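Local coordinates for protein endoglucanase E (PDB 2WAO) that probably hydrolyses beta-1,4-glucan links in cellulose, and carries a family 2 carbohydrate esterase domain that removes acetyl groups and binds cello-oligosaccharides, at residues S44-I58 / W92-G106. Sequence-based numbering, arbitrary orientation. Where two conformers were deposited one is given.
Sequences SVTIKSGGENWFQAI and WKRTEASLGEVQFLG
Arg94 lies against the backbone of Trp54 and Phe55 at the end of an antiparallel strand pair. Its N donates to Trp54 O (2.8 Å). Its aliphatic part then runs across the strand, with CD 3.5 Å from Phe55 C. A bend at chi3 (51°) turns the guanidinium so that its edge meets Trp54 CB, 3.8 Å from Arg94 NE. Its NH2 forms a salt bridge with Glu139 and a hydrogen bond to Lys150 O, both in the GDSL-like hydrolase part of the chain. The Trp54 indole is turned off from the arginine, and NE1 donates in the ring plane to Glu52 OE2 (2.9 Å). Trp54 N is held by Thr95 OG1 at 3.0 Å, a side-chain hydroxyl carrying on the ladder formed by Gln56 and Trp92.

Phe55 points the other way, between two sheets. Ile47 CD1 sits over the centre of one ring face. Val102 CG2 reaches the ring edge, 3.8 Å from Phe55 CZ. Val102 CG1 lies over a face of Phe104, toward the rim. Ile47 and Val102 belong to the second antiparallel pair, where Lys48 and Gln103 exchange backbone bonds, Lys48 N to Gln103 O being 2.9 Å.

The contact joins the two sheets of a beta-sandwich in the N-terminal domain. Apolar packing holds them together, while the salt bridge of Arg94 to Glu139 probably ties this domain to the GDSL-like hydrolase part.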
loop_
_atom_site.group_PDB
_atom_site.type_symbol
_atom_site.label_atom_id
_atom_site.label_comp_id
_atom_site.label_asym_id
_atom_site.label_seq_id
_atom_site.Cartn_x
_atom_site.Cartn_y
_atom_site.Cartn_z
ATOM N N SER A 44 7.027 -11.399 -21.341
ATOM C CA SER A 44 8.163 -11.616 -20.459
ATOM C C SER A 44 8.629 -10.258 -19.929
ATOM O O SER A 44 8.386 -9.230 -20.554
ATOM C CB SER A 44 9.307 -12.314 -21.211
ATOM O OG SER A 44 8.987 -13.660 -21.544
ATOM N N VAL A 45 9.330 -10.261 -18.803
ATOM C CA VAL A 45 9.867 -9.038 -18.220
ATOM C C VAL A 45 11.222 -9.347 -17.586
ATOM O O VAL A 45 11.428 -10.456 -17.094
ATOM C CB VAL A 45 8.869 -8.430 -17.145
ATOM C CG1 VAL A 45 8.734 -9.346 -15.941
ATOM C CG2 VAL A 45 9.308 -7.008 -16.690
ATOM N N THR A 46 12.132 -8.381 -17.613
ATOM C CA THR A 46 13.362 -8.484 -16.853
ATOM C C THR A 46 13.267 -7.574 -15.640
ATOM O O THR A 46 12.953 -6.376 -15.757
ATOM C CB THR A 46 14.581 -8.096 -17.723
ATOM O OG1 THR A 46 14.587 -8.940 -18.893
ATOM C CG2 THR A 46 15.881 -8.295 -16.951
ATOM N N ILE A 47 13.514 -8.173 -14.474
ATOM C CA ILE A 47 13.393 -7.490 -13.190
ATOM C C ILE A 47 14.696 -7.608 -12.411
ATOM O O ILE A 47 15.223 -8.732 -12.242
ATOM C CB ILE A 47 12.275 -8.137 -12.334
ATOM C CG1 ILE A 47 10.903 -7.810 -12.963
ATOM C CG2 ILE A 47 12.380 -7.629 -10.844
ATOM C CD1 ILE A 47 9.765 -8.755 -12.535
ATOM N N LYS A 48 15.184 -6.476 -11.914
ATOM C CA LYS A 48 16.239 -6.494 -10.900
ATOM C C LYS A 48 15.645 -6.189 -9.530
ATOM O O LYS A 48 14.871 -5.238 -9.396
ATOM C CB LYS A 48 17.339 -5.492 -11.262
ATOM C CG LYS A 48 18.478 -5.420 -10.228
ATOM C CD LYS A 48 19.589 -4.520 -10.738
ATOM C CE LYS A 48 20.421 -4.025 -9.581
ATOM N NZ LYS A 48 21.315 -2.980 -10.103
ATOM N N SER A 49 16.022 -6.967 -8.517
ATOM C CA SER A 49 15.472 -6.844 -7.167
ATOM C C SER A 49 16.584 -6.864 -6.140
ATOM O O SER A 49 17.455 -7.742 -6.182
ATOM C CB SER A 49 14.500 -8.007 -6.872
ATOM O OG SER A 49 13.910 -7.801 -5.557
ATOM N N GLY A 50 16.532 -5.922 -5.208
ATOM C CA GLY A 50 17.543 -5.824 -4.152
ATOM C C GLY A 50 17.409 -6.882 -3.061
ATOM O O GLY A 50 18.400 -7.243 -2.416
ATOM N N GLY A 51 16.204 -7.398 -2.860
ATOM C CA GLY A 51 15.958 -8.402 -1.813
ATOM C C GLY A 51 14.988 -9.449 -2.315
ATOM O O GLY A 51 14.888 -9.671 -3.525
ATOM N N GLU A 52 14.274 -10.121 -1.393
ATOM C CA GLU A 52 13.307 -11.140 -1.793
ATOM C C GLU A 52 11.961 -10.467 -2.066
ATOM O O GLU A 52 11.151 -10.294 -1.156
ATOM C CB GLU A 52 13.140 -12.260 -0.743
ATOM C CG GLU A 52 12.226 -13.357 -1.267
ATOM C CD GLU A 52 11.943 -14.445 -0.276
ATOM O OE1 GLU A 52 12.654 -14.475 0.756
ATOM O OE2 GLU A 52 11.003 -15.253 -0.536
ATOM N N ASN A 53 11.769 -10.020 -3.288
ATOM C CA ASN A 53 10.496 -9.429 -3.668
ATOM C C ASN A 53 9.653 -10.427 -4.440
ATOM O O ASN A 53 10.164 -11.233 -5.248
ATOM C CB ASN A 53 10.715 -8.158 -4.516
ATOM C CG ASN A 53 11.076 -6.952 -3.655
ATOM O OD1 ASN A 53 12.180 -6.403 -3.746
ATOM N ND2 ASN A 53 10.145 -6.543 -2.808
ATOM N N TRP A 54 8.348 -10.322 -4.244
ATOM C CA TRP A 54 7.404 -11.191 -4.900
ATOM C C TRP A 54 6.504 -10.336 -5.759
ATOM O O TRP A 54 6.167 -9.212 -5.358
ATOM C CB TRP A 54 6.533 -11.917 -3.850
ATOM C CG TRP A 54 7.276 -13.128 -3.236
ATOM C CD1 TRP A 54 8.319 -13.102 -2.337
ATOM C CD2 TRP A 54 7.100 -14.497 -3.618
ATOM N NE1 TRP A 54 8.759 -14.409 -2.077
ATOM C CE2 TRP A 54 8.036 -15.273 -2.864
ATOM C CE3 TRP A 54 6.229 -15.148 -4.519
ATOM C CZ2 TRP A 54 8.115 -16.683 -2.970
ATOM C CZ3 TRP A 54 6.314 -16.558 -4.627
ATOM C CH2 TRP A 54 7.264 -17.295 -3.852
ATOM N N PHE A 55 6.077 -10.929 -6.865
ATOM C CA PHE A 55 5.221 -10.297 -7.883
ATOM C C PHE A 55 4.058 -11.173 -8.290
ATOM O O PHE A 55 4.110 -12.404 -8.175
ATOM C CB PHE A 55 6.016 -9.947 -9.136
ATOM C CG PHE A 55 7.254 -9.144 -8.852
ATOM C CD1 PHE A 55 7.227 -7.753 -8.887
ATOM C CD2 PHE A 55 8.418 -9.800 -8.442
ATOM C CE1 PHE A 55 8.389 -6.990 -8.551
ATOM C CE2 PHE A 55 9.581 -9.057 -8.120
ATOM C CZ PHE A 55 9.552 -7.656 -8.184
ATOM N N GLN A 56 3.016 -10.540 -8.827
ATOM C CA GLN A 56 1.949 -11.300 -9.497
ATOM C C GLN A 56 1.599 -10.546 -10.775
ATOM O O GLN A 56 1.511 -9.293 -10.744
ATOM C CB GLN A 56 0.708 -11.393 -8.613
ATOM C CG GLN A 56 -0.414 -12.292 -9.236
ATOM C CD GLN A 56 -1.463 -12.653 -8.241
ATOM O OE1 GLN A 56 -1.818 -13.855 -8.060
ATOM N NE2 GLN A 56 -1.996 -11.617 -7.562
ATOM N N ALA A 57 1.439 -11.301 -11.878
ATOM C CA ALA A 57 0.877 -10.797 -13.143
ATOM C C ALA A 57 -0.629 -11.053 -13.140
ATOM O O ALA A 57 -1.089 -12.119 -12.740
ATOM C CB ALA A 57 1.537 -11.521 -14.328
ATOM N N ILE A 58 -1.410 -10.060 -13.542
ATOM C CA ILE A 58 -2.850 -10.208 -13.664
ATOM C C ILE A 58 -3.159 -9.942 -15.121
ATOM O O ILE A 58 -2.945 -8.825 -15.603
ATOM C CB ILE A 58 -3.645 -9.228 -12.749
ATOM C CG1 ILE A 58 -3.239 -9.393 -11.272
ATOM C CG2 ILE A 58 -5.159 -9.524 -12.871
ATOM C CD1 ILE A 58 -2.119 -8.483 -10.809
ATOM N N TRP A 92 2.384 -6.615 -10.523
ATOM C CA TRP A 92 2.159 -6.036 -9.189
ATOM C C TRP A 92 3.261 -6.446 -8.209
ATOM O O TRP A 92 3.602 -7.646 -8.095
ATOM C CB TRP A 92 0.796 -6.517 -8.673
ATOM C CG TRP A 92 0.346 -5.963 -7.332
ATOM C CD1 TRP A 92 0.759 -6.362 -6.074
ATOM C CD2 TRP A 92 -0.575 -4.883 -7.131
ATOM N NE1 TRP A 92 0.148 -5.586 -5.121
ATOM C CE2 TRP A 92 -0.694 -4.692 -5.739
ATOM C CE3 TRP A 92 -1.338 -4.074 -8.002
ATOM C CZ2 TRP A 92 -1.551 -3.722 -5.180
ATOM C CZ3 TRP A 92 -2.182 -3.088 -7.433
ATOM C CH2 TRP A 92 -2.302 -2.960 -6.033
ATOM N N LYS A 93 3.844 -5.461 -7.530
ATOM C CA LYS A 93 4.855 -5.732 -6.529
ATOM C C LYS A 93 4.107 -6.089 -5.221
ATOM O O LYS A 93 3.471 -5.229 -4.558
ATOM C CB LYS A 93 5.772 -4.524 -6.307
ATOM C CG LYS A 93 6.912 -4.832 -5.312
ATOM C CD LYS A 93 7.772 -3.548 -5.058
ATOM C CE LYS A 93 9.105 -3.882 -4.371
ATOM N NZ LYS A 93 9.073 -3.799 -2.842
ATOM N N ARG A 94 4.140 -7.357 -4.867
ATOM C CA ARG A 94 3.393 -7.802 -3.659
ATOM C C ARG A 94 3.977 -7.314 -2.347
ATOM O O ARG A 94 3.228 -6.964 -1.410
ATOM C CB ARG A 94 3.353 -9.322 -3.628
ATOM C CG ARG A 94 2.555 -9.870 -4.772
ATOM C CD ARG A 94 2.849 -11.391 -4.967
ATOM N NE ARG A 94 2.735 -12.251 -3.745
ATOM C CZ ARG A 94 1.702 -13.052 -3.441
ATOM N NH1 ARG A 94 0.578 -13.085 -4.174
ATOM N NH2 ARG A 94 1.761 -13.819 -2.361
ATOM N N THR A 95 5.296 -7.355 -2.288
ATOM C CA THR A 95 6.094 -7.172 -1.081
ATOM C C THR A 95 6.465 -5.709 -0.818
ATOM O O THR A 95 6.494 -4.855 -1.719
ATOM C CB THR A 95 7.382 -8.008 -1.185
ATOM O OG1 THR A 95 7.849 -7.934 -2.540
ATOM C CG2 THR A 95 7.100 -9.493 -0.838
ATOM N N GLU A 96 6.774 -5.409 0.431
ATOM C CA GLU A 96 6.964 -4.019 0.850
ATOM C C GLU A 96 8.362 -3.456 0.563
ATOM O O GLU A 96 9.299 -4.173 0.130
ATOM C CB GLU A 96 6.637 -3.890 2.330
ATOM C CG GLU A 96 7.574 -4.771 3.212
ATOM C CD GLU A 96 7.188 -4.674 4.667
ATOM O OE1 GLU A 96 7.523 -3.649 5.313
ATOM O OE2 GLU A 96 6.506 -5.631 5.148
ATOM N N ALA A 97 8.486 -2.165 0.822
ATOM C CA ALA A 97 9.687 -1.393 0.464
ATOM C C ALA A 97 10.903 -1.933 1.210
ATOM O O ALA A 97 12.032 -1.990 0.651
ATOM C CB ALA A 97 9.448 0.091 0.772
ATOM N N SER A 98 10.690 -2.375 2.448
ATOM C CA SER A 98 11.833 -2.877 3.237
ATOM C C SER A 98 12.491 -4.129 2.614
ATOM O O SER A 98 13.634 -4.461 2.957
ATOM C CB SER A 98 11.457 -3.146 4.699
ATOM O OG SER A 98 10.576 -4.240 4.785
ATOM N N LEU A 99 11.806 -4.831 1.719
ATOM C CA LEU A 99 12.403 -6.010 1.074
ATOM C C LEU A 99 13.224 -5.671 -0.199
ATOM O O LEU A 99 13.764 -6.568 -0.859
ATOM C CB LEU A 99 11.349 -7.064 0.753
ATOM C CG LEU A 99 10.780 -7.724 1.991
ATOM C CD1 LEU A 99 9.445 -8.392 1.703
ATOM C CD2 LEU A 99 11.804 -8.736 2.624
ATOM N N GLY A 100 13.296 -4.395 -0.550
ATOM C CA GLY A 100 14.293 -3.972 -1.521
ATOM C C GLY A 100 13.686 -3.236 -2.684
ATOM O O GLY A 100 12.524 -3.431 -3.015
ATOM N N GLU A 101 14.493 -2.404 -3.330
ATOM C CA GLU A 101 14.063 -1.696 -4.548
ATOM C C GLU A 101 14.034 -2.643 -5.716
ATOM O O GLU A 101 14.785 -3.626 -5.757
ATOM C CB GLU A 101 15.021 -0.535 -4.879
ATOM C CG GLU A 101 15.088 0.455 -3.743
ATOM C CD GLU A 101 16.276 1.409 -3.845
ATOM O OE1 GLU A 101 16.942 1.412 -4.924
ATOM O OE2 GLU A 101 16.540 2.133 -2.840
ATOM N N VAL A 102 13.175 -2.337 -6.674
ATOM C CA VAL A 102 13.001 -3.167 -7.849
ATOM C C VAL A 102 13.139 -2.249 -9.066
ATOM O O VAL A 102 12.607 -1.132 -9.069
ATOM C CB VAL A 102 11.583 -3.755 -7.813
ATOM C CG1 VAL A 102 11.101 -4.323 -9.213
ATOM C CG2 VAL A 102 11.527 -4.812 -6.711
ATOM N N GLN A 103 13.820 -2.745 -10.081
ATOM C CA GLN A 103 13.977 -1.990 -11.328
ATOM C C GLN A 103 13.396 -2.847 -12.447
ATOM O O GLN A 103 13.690 -4.058 -12.536
ATOM C CB GLN A 103 15.461 -1.683 -11.539
ATOM C CG GLN A 103 15.757 -0.833 -12.790
ATOM C CD GLN A 103 17.203 -0.379 -12.888
ATOM O OE1 GLN A 103 18.134 -1.082 -12.431
ATOM N NE2 GLN A 103 17.408 0.821 -13.456
ATOM N N PHE A 104 12.557 -2.224 -13.280
ATOM C CA PHE A 104 11.977 -2.891 -14.424
ATOM C C PHE A 104 12.862 -2.593 -15.597
ATOM O O PHE A 104 13.071 -1.423 -15.957
ATOM C CB PHE A 104 10.498 -2.488 -14.654
ATOM C CG PHE A 104 9.626 -2.902 -13.520
ATOM C CD1 PHE A 104 9.232 -4.220 -13.390
ATOM C CD2 PHE A 104 9.287 -1.988 -12.530
ATOM C CE1 PHE A 104 8.465 -4.629 -12.296
ATOM C CE2 PHE A 104 8.527 -2.374 -11.422
ATOM C CZ PHE A 104 8.110 -3.702 -11.312
ATOM N N LEU A 105 13.438 -3.654 -16.147
ATOM C CA LEU A 105 14.437 -3.485 -17.189
ATOM C C LEU A 105 13.926 -3.729 -18.604
ATOM O O LEU A 105 14.695 -3.591 -19.546
ATOM C CB LEU A 105 15.673 -4.326 -16.887
ATOM C CG LEU A 105 16.399 -3.888 -15.625
ATOM C CD1 LEU A 105 17.317 -5.046 -15.243
ATOM C CD2 LEU A 105 17.194 -2.594 -15.844
ATOM N N GLY A 106 12.639 -4.035 -18.766
ATOM C CA GLY A 106 12.086 -4.158 -20.105
ATOM C C GLY A 106 11.166 -5.329 -20.266
ATOM O O GLY A 106 11.310 -6.337 -19.586
HETATM O O HOH W 1 12.284 -9.339 -20.669
HETATM O O HOH W 2 19.703 -0.412 -10.160
HETATM O O HOH W 3 17.064 -3.240 -7.737
#